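Local coordinates for protein formyltransferase PseJ (Anoxybacillus kamchatkensis G10, PDB 6EDK) that belongs to the formyltransferase family and binds the compound 1YA in a pocket partly built by the loop after a central strand, at residues A[35-40]-A[157-162]; A[70-75]-A[153-158]. All coordinates share one frame; numbering follows the deposited sequence. Where two conformers were deposited one is given.

Contact 1 (A[35-40]-A[157-162]); sequences RKWLRD and TIEKLF. With SO4 (sulfate ion), chain C.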
ATOM      1  N   ARG A  35      -9.291  -2.418  10.734  1.00 33.04           N
ATOM      2  CA  ARG A  35     -10.193  -2.930   9.714  1.00 32.19           C
ATOM      3  C   ARG A  35     -10.692  -4.283  10.177  1.00 32.30           C
ATOM      4  O   ARG A  35     -10.011  -5.280   9.987  1.00 32.94           O
ATOM      5  CB  ARG A  35      -9.485  -3.043   8.377  1.00 35.16           C
ATOM      6  CG  ARG A  35      -8.939  -1.741   7.882  1.00 34.57           C
ATOM      7  CD  ARG A  35      -8.160  -1.975   6.614  1.00 37.91           C
ATOM      8  NE  ARG A  35      -7.096  -0.989   6.453  1.00 39.31           N
ATOM      9  CZ  ARG A  35      -7.240   0.108   5.715  1.00 36.44           C
ATOM     10  NH1 ARG A  35      -8.374   0.324   5.076  1.00 37.71           N
ATOM     11  NH2 ARG A  35      -6.251   0.925   5.576  1.00 34.33           N
ATOM     12  N   LYS A  36     -11.874  -4.304  10.782  1.00 33.78           N
ATOM     13  CA  LYS A  36     -12.398  -5.564  11.288  1.00 39.05           C
ATOM     14  C   LYS A  36     -12.504  -6.608  10.196  1.00 37.28           C
ATOM     15  O   LYS A  36     -12.204  -7.785  10.432  1.00 34.72           O
ATOM     16  CB  LYS A  36     -13.757  -5.350  11.951  1.00 48.05           C
ATOM     17  CG  LYS A  36     -14.307  -6.617  12.624  1.00 60.55           C
ATOM     18  CD  LYS A  36     -15.777  -6.454  13.060  1.00 67.29           C
ATOM     19  CE  LYS A  36     -16.414  -7.802  13.420  1.00 69.35           C
ATOM     20  NZ  LYS A  36     -15.493  -8.653  14.223  1.00 73.56           N
ATOM     21  N   TRP A  37     -12.926  -6.211   8.977  1.00 33.56           N
ATOM     22  CA  TRP A  37     -13.074  -7.222   7.941  1.00 31.95           C
ATOM     23  C   TRP A  37     -11.754  -7.916   7.658  1.00 31.70           C
ATOM     24  O   TRP A  37     -11.725  -9.102   7.315  1.00 29.99           O
ATOM     25  CB  TRP A  37     -13.650  -6.581   6.631  1.00 30.72           C
ATOM     26  CG  TRP A  37     -12.673  -5.623   5.938  1.00 31.00           C
ATOM     27  CD1 TRP A  37     -12.629  -4.276   6.081  1.00 33.74           C
ATOM     28  CD2 TRP A  37     -11.670  -5.965   5.027  1.00 26.60           C
ATOM     29  NE1 TRP A  37     -11.597  -3.761   5.352  1.00 30.92           N
ATOM     30  CE2 TRP A  37     -10.997  -4.788   4.688  1.00 27.22           C
ATOM     31  CE3 TRP A  37     -11.208  -7.161   4.519  1.00 30.09           C
ATOM     32  CZ2 TRP A  37      -9.872  -4.791   3.851  1.00 27.85           C
ATOM     33  CZ3 TRP A  37     -10.130  -7.171   3.676  1.00 30.13           C
ATOM     34  CH2 TRP A  37      -9.466  -5.994   3.359  1.00 27.47           C
ATOM     35  N   LEU A  38     -10.644  -7.175   7.717  1.00 28.38           N
ATOM     36  CA  LEU A  38      -9.350  -7.771   7.440  1.00 27.04           C
ATOM     37  C   LEU A  38      -8.836  -8.623   8.617  1.00 29.38           C
ATOM     38  O   LEU A  38      -8.302  -9.726   8.416  1.00 30.03           O
ATOM     39  CB  LEU A  38      -8.360  -6.658   7.119  1.00 27.16           C
ATOM     40  CG  LEU A  38      -6.925  -7.069   6.763  1.00 29.59           C
ATOM     41  CD1 LEU A  38      -6.870  -8.114   5.733  1.00 32.34           C
ATOM     42  CD2 LEU A  38      -6.172  -5.824   6.334  1.00 32.82           C
ATOM     43  N   ARG A  39      -9.018  -8.122   9.828  1.00 31.85           N
ATOM     44  CA  ARG A  39      -8.780  -8.962  10.998  1.00 32.78           C
ATOM     45  C   ARG A  39      -9.520 -10.273  10.880  1.00 32.48           C
ATOM     46  O   ARG A  39      -8.913 -11.350  10.969  1.00 34.40           O
ATOM     47  CB  ARG A  39      -9.173  -8.205  12.258  1.00 39.39           C
ATOM     48  CG  ARG A  39      -9.240  -9.072  13.507  1.00 45.29           C
ATOM     49  CD  ARG A  39      -9.765  -8.248  14.695  1.00 50.13           C
ATOM     50  NE  ARG A  39      -8.729  -7.372  15.243  1.00 53.45           N
ATOM     51  CZ  ARG A  39      -7.758  -7.792  16.068  1.00 55.98           C
ATOM     52  NH1 ARG A  39      -7.675  -9.081  16.421  1.00 54.32           N
ATOM     53  NH2 ARG A  39      -6.855  -6.912  16.511  1.00 55.21           N
ATOM     54  N   ASP A  40     -10.835 -10.210  10.610  1.00 30.88           N
ATOM     55  CA  ASP A  40     -11.622 -11.440  10.522  1.00 35.02           C
ATOM     56  C   ASP A  40     -11.128 -12.348   9.418  1.00 36.03           C
ATOM     57  O   ASP A  40     -11.114 -13.568   9.574  1.00 34.28           O
ATOM     58  CB  ASP A  40     -13.107 -11.122  10.270  1.00 38.16           C
ATOM     59  CG  ASP A  40     -13.790 -10.564  11.462  1.00 45.98           C
ATOM     60  OD1 ASP A  40     -13.280 -10.728  12.590  1.00 47.42           O
ATOM     61  OD2 ASP A  40     -14.850  -9.948  11.276  1.00 44.07           O
ATOM     62  N   THR A 157      -9.780  -2.801  -5.307  1.00 24.50           N
ATOM     63  CA  THR A 157      -8.883  -3.669  -6.045  1.00 23.16           C
ATOM     64  C   THR A 157      -7.699  -4.176  -5.206  1.00 22.35           C
ATOM     65  O   THR A 157      -7.351  -5.357  -5.279  1.00 27.33           O
ATOM     66  CB  THR A 157      -8.355  -2.943  -7.286  1.00 27.21           C
ATOM     67  OG1 THR A 157      -9.453  -2.439  -8.090  1.00 29.37           O
ATOM     68  CG2 THR A 157      -7.499  -3.818  -8.135  1.00 28.17           C
ATOM     69  N   ILE A 158      -7.080  -3.323  -4.410  1.00 23.47           N
ATOM     70  CA  ILE A 158      -5.922  -3.861  -3.655  1.00 24.50           C
ATOM     71  C   ILE A 158      -6.393  -4.834  -2.526  1.00 23.69           C
ATOM     72  O   ILE A 158      -5.705  -5.801  -2.229  1.00 24.20           O
ATOM     73  CB  ILE A 158      -5.070  -2.735  -3.052  1.00 23.03           C
ATOM     74  CG1 ILE A 158      -3.693  -3.292  -2.617  1.00 26.03           C
ATOM     75  CG2 ILE A 158      -5.788  -1.960  -1.920  1.00 25.84           C
ATOM     76  CD1 ILE A 158      -2.632  -2.234  -2.458  1.00 28.83           C
ATOM     77  N   GLU A 159      -7.552  -4.577  -1.909  1.00 25.03           N
ATOM     78  CA  GLU A 159      -8.124  -5.494  -0.899  1.00 25.78           C
ATOM     79  C   GLU A 159      -8.475  -6.793  -1.552  1.00 25.06           C
ATOM     80  O   GLU A 159      -8.159  -7.852  -1.037  1.00 26.80           O
ATOM     81  CB  GLU A 159      -9.296  -4.841  -0.229  1.00 25.98           C
ATOM     82  CG  GLU A 159      -8.899  -3.523   0.511  1.00 28.20           C
ATOM     83  CD  GLU A 159     -10.029  -2.711   1.076  1.00 30.60           C
ATOM     84  OE1 GLU A 159     -11.217  -3.093   0.937  1.00 31.38           O
ATOM     85  OE2 GLU A 159      -9.761  -1.628   1.697  1.00 32.62           O
ATOM     86  N   LYS A 160      -9.059  -6.746  -2.760  1.00 25.45           N
ATOM     87  CA  LYS A 160      -9.265  -7.984  -3.505  1.00 25.22           C
ATOM     88  C   LYS A 160      -7.973  -8.706  -3.807  1.00 24.60           C
ATOM     89  O   LYS A 160      -7.895  -9.925  -3.698  1.00 25.52           O
ATOM     90  CB  LYS A 160     -10.016  -7.628  -4.796  1.00 24.97           C
ATOM     91  CG  LYS A 160     -10.451  -8.806  -5.614  1.00 27.16           C
ATOM     92  CD  LYS A 160     -11.211  -8.413  -6.909  1.00 34.22           C
ATOM     93  CE  LYS A 160     -11.560  -9.698  -7.663  1.00 46.58           C
ATOM     94  NZ  LYS A 160     -11.806  -9.457  -9.112  1.00 49.72           N
ATOM     95  N   LEU A 161      -6.967  -7.993  -4.318  1.00 26.43           N
ATOM     96  CA  LEU A 161      -5.715  -8.619  -4.715  1.00 24.58           C
ATOM     97  C   LEU A 161      -5.032  -9.267  -3.510  1.00 23.87           C
ATOM     98  O   LEU A 161      -4.468 -10.367  -3.602  1.00 25.77           O
ATOM     99  CB  LEU A 161      -4.788  -7.522  -5.303  1.00 26.10           C
ATOM    100  CG  LEU A 161      -3.437  -7.934  -5.861  1.00 27.03           C
ATOM    101  CD1 LEU A 161      -3.570  -8.816  -7.097  1.00 29.49           C
ATOM    102  CD2 LEU A 161      -2.576  -6.710  -6.213  1.00 25.03           C
ATOM    103  N   PHE A 162      -5.144  -8.605  -2.369  1.00 22.42           N
ATOM    104  CA  PHE A 162      -4.533  -9.156  -1.139  1.00 22.29           C
ATOM    105  C   PHE A 162      -5.201 -10.483  -0.777  1.00 27.83           C
ATOM    106  O   PHE A 162      -4.536 -11.510  -0.527  1.00 24.73           O
ATOM    107  CB  PHE A 162      -4.707  -8.176  -0.009  1.00 20.71           C
ATOM    108  CG  PHE A 162      -4.244  -8.782   1.305  1.00 25.43           C
ATOM    109  CD1 PHE A 162      -2.932  -8.954   1.531  1.00 27.23           C
ATOM    110  CD2 PHE A 162      -5.185  -9.285   2.166  1.00 27.88           C
ATOM    111  CE1 PHE A 162      -2.514  -9.599   2.718  1.00 27.41           C
ATOM    112  CE2 PHE A 162      -4.763  -9.957   3.342  1.00 29.67           C
ATOM    113  CZ  PHE A 162      -3.444 -10.084   3.544  1.00 26.40           C
TER
HETATM  114  S   SO4 C 302     -14.331  -2.052   9.236  1.00 94.95           S
HETATM  115  O1  SO4 C 302     -13.542  -1.996  10.493  1.00 67.06           O
HETATM  116  O2  SO4 C 302     -15.575  -1.302   9.431  1.00 98.36           O
HETATM  117  O3  SO4 C 302     -13.578  -1.439   8.128  1.00 79.25           O
HETATM  118  O4  SO4 C 302     -14.676  -3.452   8.879  1.00 61.14           O

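Contact 2 (A[70-75]-A[153-158]); sequences ISYGYR and RLTQTI. With 1YA (N-{4-[{[(6S)-2-amino-4-oxo-3,4,5,6,7,8-hexahydropteridin-6-yl]methyl}(formyl)amino]benzoyl}-L-glutamic acid), chain D.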
ATOM      1  N   ILE A  70       1.704  -6.809   8.240  1.00 29.59           N
ATOM      2  CA  ILE A  70       0.993  -6.282   7.063  1.00 26.21           C
ATOM      3  C   ILE A  70       0.712  -4.813   7.326  1.00 26.99           C
ATOM      4  O   ILE A  70       0.006  -4.461   8.276  1.00 28.80           O
ATOM      5  CB  ILE A  70      -0.313  -7.046   6.785  1.00 26.57           C
ATOM      6  CG1 ILE A  70      -0.053  -8.505   6.510  1.00 25.85           C
ATOM      7  CG2 ILE A  70      -1.068  -6.375   5.522  1.00 27.45           C
ATOM      8  CD1 ILE A  70      -1.312  -9.361   6.566  1.00 29.22           C
ATOM      9  N   SER A  71       1.301  -3.918   6.530  0.50 25.78           N
ATOM     10  CA  SER A  71       0.933  -2.520   6.688  0.50 26.50           C
ATOM     11  C   SER A  71       0.003  -2.104   5.543  0.50 24.46           C
ATOM     12  O   SER A  71       0.241  -2.439   4.380  0.50 25.41           O
ATOM     13  CB  SER A  71       2.126  -1.555   6.746  0.50 26.88           C
ATOM     14  OG  SER A  71       2.907  -1.476   5.593  0.50 28.75           O
ATOM     15  N   TYR A  72      -1.036  -1.388   5.892  1.00 27.20           N
ATOM     16  CA  TYR A  72      -2.096  -0.965   4.931  1.00 24.88           C
ATOM     17  C   TYR A  72      -2.594   0.356   5.490  1.00 25.89           C
ATOM     18  O   TYR A  72      -3.410   0.383   6.417  1.00 28.77           O
ATOM     19  CB  TYR A  72      -3.193  -2.005   4.830  1.00 24.43           C
ATOM     20  CG  TYR A  72      -4.306  -1.633   3.841  1.00 25.24           C
ATOM     21  CD1 TYR A  72      -4.067  -0.715   2.839  1.00 24.83           C
ATOM     22  CD2 TYR A  72      -5.585  -2.213   3.925  1.00 27.70           C
ATOM     23  CE1 TYR A  72      -5.099  -0.360   1.931  1.00 28.39           C
ATOM     24  CE2 TYR A  72      -6.599  -1.842   3.005  1.00 28.06           C
ATOM     25  CZ  TYR A  72      -6.328  -0.949   2.037  1.00 26.71           C
ATOM     26  OH  TYR A  72      -7.294  -0.547   1.086  1.00 28.00           O
ATOM     27  N   GLY A  73      -2.059   1.439   4.963  1.00 28.90           N
ATOM     28  CA  GLY A  73      -2.384   2.765   5.429  1.00 31.59           C
ATOM     29  C   GLY A  73      -1.630   3.173   6.683  1.00 33.43           C
ATOM     30  O   GLY A  73      -2.076   4.072   7.386  1.00 34.64           O
ATOM     31  N   TYR A  74      -0.543   2.494   7.008  1.00 33.47           N
ATOM     32  CA  TYR A  74       0.271   2.855   8.170  1.00 34.54           C
ATOM     33  C   TYR A  74       0.971   4.181   7.908  1.00 36.69           C
ATOM     34  O   TYR A  74       1.562   4.387   6.850  1.00 34.59           O
ATOM     35  CB  TYR A  74       1.300   1.784   8.436  1.00 35.25           C
ATOM     36  CG  TYR A  74       2.111   1.998   9.682  1.00 35.34           C
ATOM     37  CD1 TYR A  74       1.498   2.164  10.917  1.00 37.59           C
ATOM     38  CD2 TYR A  74       3.505   2.008   9.624  1.00 36.09           C
ATOM     39  CE1 TYR A  74       2.274   2.337  12.105  1.00 37.15           C
ATOM     40  CE2 TYR A  74       4.288   2.193  10.795  1.00 38.62           C
ATOM     41  CZ  TYR A  74       3.660   2.368  12.009  1.00 38.81           C
ATOM     42  OH  TYR A  74       4.440   2.529  13.152  1.00 42.06           O
ATOM     43  N   ARG A  75       0.922   5.071   8.879  1.00 37.77           N
ATOM     44  CA  ARG A  75       1.267   6.450   8.625  1.00 43.41           C
ATOM     45  C   ARG A  75       2.730   6.780   8.891  1.00 43.20           C
ATOM     46  O   ARG A  75       3.134   7.916   8.643  1.00 44.86           O
ATOM     47  CB  ARG A  75       0.362   7.377   9.453  1.00 46.09           C
ATOM     48  CG  ARG A  75      -1.005   7.630   8.760  1.00 53.83           C
ATOM     49  CD  ARG A  75      -2.093   7.999   9.787  1.00 71.44           C
ATOM     50  NE  ARG A  75      -2.468   6.852  10.624  1.00 77.42           N
ATOM     51  CZ  ARG A  75      -3.566   6.108  10.461  1.00 65.02           C
ATOM     52  NH1 ARG A  75      -4.445   6.386   9.485  1.00 69.45           N
ATOM     53  NH2 ARG A  75      -3.775   5.087  11.284  1.00 39.75           N
ATOM     54  N   ARG A 153     -12.116   2.653  -6.348  1.00 25.23           N
ATOM     55  CA  ARG A 153     -11.806   1.476  -7.137  1.00 23.45           C
ATOM     56  C   ARG A 153     -10.421   0.898  -6.801  1.00 22.65           C
ATOM     57  O   ARG A 153     -10.237  -0.329  -6.766  1.00 26.37           O
ATOM     58  CB  ARG A 153     -11.897   1.850  -8.643  1.00 22.13           C
ATOM     59  CG  ARG A 153     -11.801   0.682  -9.515  1.00 24.17           C
ATOM     60  CD  ARG A 153     -11.866   1.078 -11.028  1.00 24.72           C
ATOM     61  NE  ARG A 153     -13.216   1.564 -11.339  1.00 27.87           N
ATOM     62  CZ  ARG A 153     -13.506   2.797 -11.697  1.00 29.86           C
ATOM     63  NH1 ARG A 153     -12.539   3.693 -11.841  1.00 30.06           N
ATOM     64  NH2 ARG A 153     -14.769   3.106 -11.953  1.00 36.07           N
ATOM     65  N   LEU A 154      -9.426   1.771  -6.551  1.00 25.80           N
ATOM     66  CA  LEU A 154      -8.119   1.268  -6.164  1.00 21.31           C
ATOM     67  C   LEU A 154      -8.220   0.543  -4.819  1.00 24.81           C
ATOM     68  O   LEU A 154      -7.638  -0.525  -4.642  1.00 24.49           O
ATOM     69  CB  LEU A 154      -7.119   2.433  -6.030  1.00 24.00           C
ATOM     70  CG  LEU A 154      -6.806   3.150  -7.355  1.00 24.20           C
ATOM     71  CD1 LEU A 154      -6.002   4.412  -6.944  1.00 25.78           C
ATOM     72  CD2 LEU A 154      -6.002   2.324  -8.300  1.00 24.33           C
ATOM     73  N   THR A 155      -8.963   1.123  -3.880  1.00 25.31           N
ATOM     74  CA  THR A 155      -9.094   0.505  -2.540  1.00 26.00           C
ATOM     75  C   THR A 155      -9.725  -0.887  -2.641  1.00 25.17           C
ATOM     76  O   THR A 155      -9.231  -1.862  -2.060  1.00 27.70           O
ATOM     77  CB  THR A 155      -9.939   1.430  -1.646  1.00 29.03           C
ATOM     78  OG1 THR A 155      -9.129   2.583  -1.366  1.00 33.27           O
ATOM     79  CG2 THR A 155     -10.309   0.733  -0.384  1.00 39.36           C
ATOM     80  N   GLN A 156     -10.804  -1.007  -3.407  1.00 25.67           N
ATOM     81  CA  GLN A 156     -11.413  -2.314  -3.590  1.00 27.99           C
ATOM     82  C   GLN A 156     -10.507  -3.280  -4.305  1.00 26.45           C
ATOM     83  O   GLN A 156     -10.458  -4.478  -3.982  1.00 27.92           O
ATOM     84  CB  GLN A 156     -12.734  -2.163  -4.407  1.00 32.75           C
ATOM     85  CG  GLN A 156     -13.842  -1.437  -3.654  1.00 46.49           C
ATOM     86  CD  GLN A 156     -14.139  -2.036  -2.245  1.00 48.54           C
ATOM     87  OE1 GLN A 156     -14.428  -3.213  -2.113  1.00 51.52           O
ATOM     88  NE2 GLN A 156     -14.045  -1.195  -1.202  1.00 49.26           N
ATOM     89  N   THR A 157      -9.780  -2.801  -5.307  1.00 24.50           N
ATOM     90  CA  THR A 157      -8.883  -3.669  -6.045  1.00 23.16           C
ATOM     91  C   THR A 157      -7.699  -4.176  -5.206  1.00 22.35           C
ATOM     92  O   THR A 157      -7.351  -5.357  -5.279  1.00 27.33           O
ATOM     93  CB  THR A 157      -8.355  -2.943  -7.286  1.00 27.21           C
ATOM     94  OG1 THR A 157      -9.453  -2.439  -8.090  1.00 29.37           O
ATOM     95  CG2 THR A 157      -7.499  -3.818  -8.135  1.00 28.17           C
ATOM     96  N   ILE A 158      -7.080  -3.323  -4.410  1.00 23.47           N
ATOM     97  CA  ILE A 158      -5.922  -3.861  -3.655  1.00 24.50           C
ATOM     98  C   ILE A 158      -6.393  -4.834  -2.526  1.00 23.69           C
ATOM     99  O   ILE A 158      -5.705  -5.801  -2.229  1.00 24.20           O
ATOM    100  CB  ILE A 158      -5.070  -2.735  -3.052  1.00 23.03           C
ATOM    101  CG1 ILE A 158      -3.693  -3.292  -2.617  1.00 26.03           C
ATOM    102  CG2 ILE A 158      -5.788  -1.960  -1.920  1.00 25.84           C
ATOM    103  CD1 ILE A 158      -2.632  -2.234  -2.458  1.00 28.83           C
TER
HETATM  104  N1  1YA D 303       8.126   2.116   6.083  1.00 34.63           N
HETATM  105  C2  1YA D 303       9.270   1.619   5.288  1.00 38.01           C
HETATM  106  NA2 1YA D 303      10.599   1.561   5.872  1.00 40.92           N
HETATM  107  N3  1YA D 303       9.126   1.114   3.873  1.00 40.01           N
HETATM  108  C4  1YA D 303       7.827   1.159   3.188  1.00 40.43           C
HETATM  109  O4  1YA D 303       7.781   0.754   2.045  1.00 35.42           O
HETATM  110  C4A 1YA D 303       6.680   1.673   3.990  1.00 38.19           C
HETATM  111  N5  1YA D 303       5.430   1.664   3.422  1.00 35.33           N
HETATM  112  C6  1YA D 303       4.424   2.629   4.104  1.00 39.24           C
HETATM  113  C7  1YA D 303       4.410   2.590   5.469  1.00 38.22           C
HETATM  114  N8  1YA D 303       5.798   2.587   6.195  1.00 33.41           N
HETATM  115  C8A 1YA D 303       6.821   2.126   5.465  1.00 33.32           C
HETATM  116  C9  1YA D 303       4.817   4.028   3.579  1.00 49.91           C
HETATM  117  N10 1YA D 303       3.890   5.089   4.020  1.00 55.17           N
HETATM  118  C11 1YA D 303       5.517   8.811   5.213  1.00 78.35           C
HETATM  119  C12 1YA D 303       4.762   8.094   6.127  1.00 67.86           C
HETATM  120  C13 1YA D 303       4.237   6.862   5.752  1.00 62.57           C
HETATM  121  C14 1YA D 303       4.462   6.391   4.470  1.00 60.77           C
HETATM  122  C15 1YA D 303       5.207   7.119   3.560  1.00 72.80           C
HETATM  123  C16 1YA D 303       5.737   8.341   3.937  1.00 77.52           C
HETATM  124  C17 1YA D 303       6.107  10.197   5.579  1.00 92.45           C
HETATM  125  N   1YA D 303       5.886  11.239   4.545  1.00103.66           N
HETATM  126  CA  1YA D 303       6.351  12.644   4.669  1.00107.69           C
HETATM  127  CB  1YA D 303       7.898  12.700   4.610  1.00111.91           C
HETATM  128  CG  1YA D 303       8.517  11.453   3.958  1.00112.08           C
HETATM  129  CD  1YA D 303       9.985  11.673   3.551  1.00117.65           C
HETATM  130  OE1 1YA D 303      10.574  10.831   2.818  1.00120.36           O
HETATM  131  OE2 1YA D 303      10.600  12.696   3.951  1.00122.97           O
HETATM  132  CT  1YA D 303       5.703  13.485   3.538  1.00 98.62           C
HETATM  133  O2  1YA D 303       4.962  12.959   2.653  1.00 84.54           O
HETATM  134  O1  1YA D 303       5.902  14.722   3.483  1.00 98.43           O
HETATM  135  C18 1YA D 303       2.443   4.949   3.966  1.00 58.01           C
HETATM  136  O5  1YA D 303       1.946   3.939   3.596  1.00 51.55           O
HETATM  137  O   1YA D 303       6.656  10.385   6.606  1.00 93.83           O
HETATM  138  O   HOH W   1      -7.129   2.045   0.416  1.00 40.17           O

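Contact 1 (A[35-40]-A[157-162])
Two helices meet where W37 and L38, in the first turn of helix 36-43, lie against E159 and F162 of the long helix 147-169. The six-membered rim of the indole does most of the touching: W37 CZ2 comes within 3.5 Å of E159 CD, and W37 CH2 lies 3.8 Å from E159 CB. Ring and carboxylate planes are inclined by 39°, and the two side chains cross at about a right angle; the glutamate, extended beyond CG, lays CB, CG and CD along the CZ2-CH2 side of the indole. At chi1 68° the indole sits between its own backbone N and carbonyl carbon, and L38 CB lies over one face of it, toward the rim. Deeper in, L38 CD1 meets F162 CE2 at 3.7 Å, an apolar pair suited to a buried position.

In this Rossmann-like alpha/beta fold, helix 36-43 connects parallel strands 27-31 and 48-52. R35 is its N-cap residue. R35 NH1 stands 4.1 Å from E159 OE2, and any attraction is probably through charge only, since no N-H points at the oxygen. Each has a firmer partner in Y72: R35 NH2 bonds to Y72 O, E159 OE2 to Y72 OH.

A sulfate, probably from the crystallisation liquor, occupies the helix start. K36 N donates to sulfate O1 at 2.9 Å. W37 N donates to sulfate O4 at 3.3 Å; the N-terminal helix dipole would probably help hold the anion.

Contact 2 (A[70-75]-A[153-158])
Y72 reaches the helix through its phenol oxygen: Y72 OH touches T155 CG2 and I158 CG2, each at 3.6 Å. Segment 70-75 carries strand 68-71, a middle strand of the Rossmann-like sheet, and the Y72 ring spans from it to helix 147-169, which covers this face. With CG anti to the backbone N (chi1 -179°), the ring extends toward the helix. The tyrosine and I158 side chains run antiparallel alongside each other, with I158 CG2 near the hydroxyl end of the ring, while T155 crosses it at about a right angle. I158 and T155 each turn a methyl to the phenol oxygen, and T155 keeps its hydroxyl for polar partners.

A water joins the polar groups, donating to Y72 OH at 2.7 Å and also hydrogen-bonded to T155 OG1 at 2.7 Å. The threonine hydroxyl has a second partner in Y151 O, one turn back. Y72 OH is also hydrogen-bonded to E159 OE2, giving the buried phenol oxygen two polar partners.

Beyond Y72 the chain passes through G73, whose positive phi suits glycine, into the ligand pocket. There Y74 O lies 3.1 Å from 1YA C18 and R75 O 3.0 Å from 1YA C12, while Y74 OH is held by D54 O. On the helix, R153 O accepts from T157 N and, from the opposite face of its carbonyl plane, from T157 OG1 at 2.6 Å.

In the fold
Both contacts use helix 147-169 and overlap at T157 and I158, but contact 1 joins two helices in one layer over the sheet, whereas contact 2 joins helix to sheet. Contact 1 is only partly buried, which fits its mixture of indole, carboxylate and a bound sulfate around a small apolar patch. Contact 2, helix against segment 70-75 of the sheet, lies nearer the centre of the chain and relies on one tyrosine ring and hydroxyl, two methyl groups and a bridging water. Y72 belongs to the second yet ties in the first through its O and OH. Apolar packing also joins them, F162 CZ meeting I70 CD1 at 3.8 Å. Of the segments, 70-75 alone extends to 1YA.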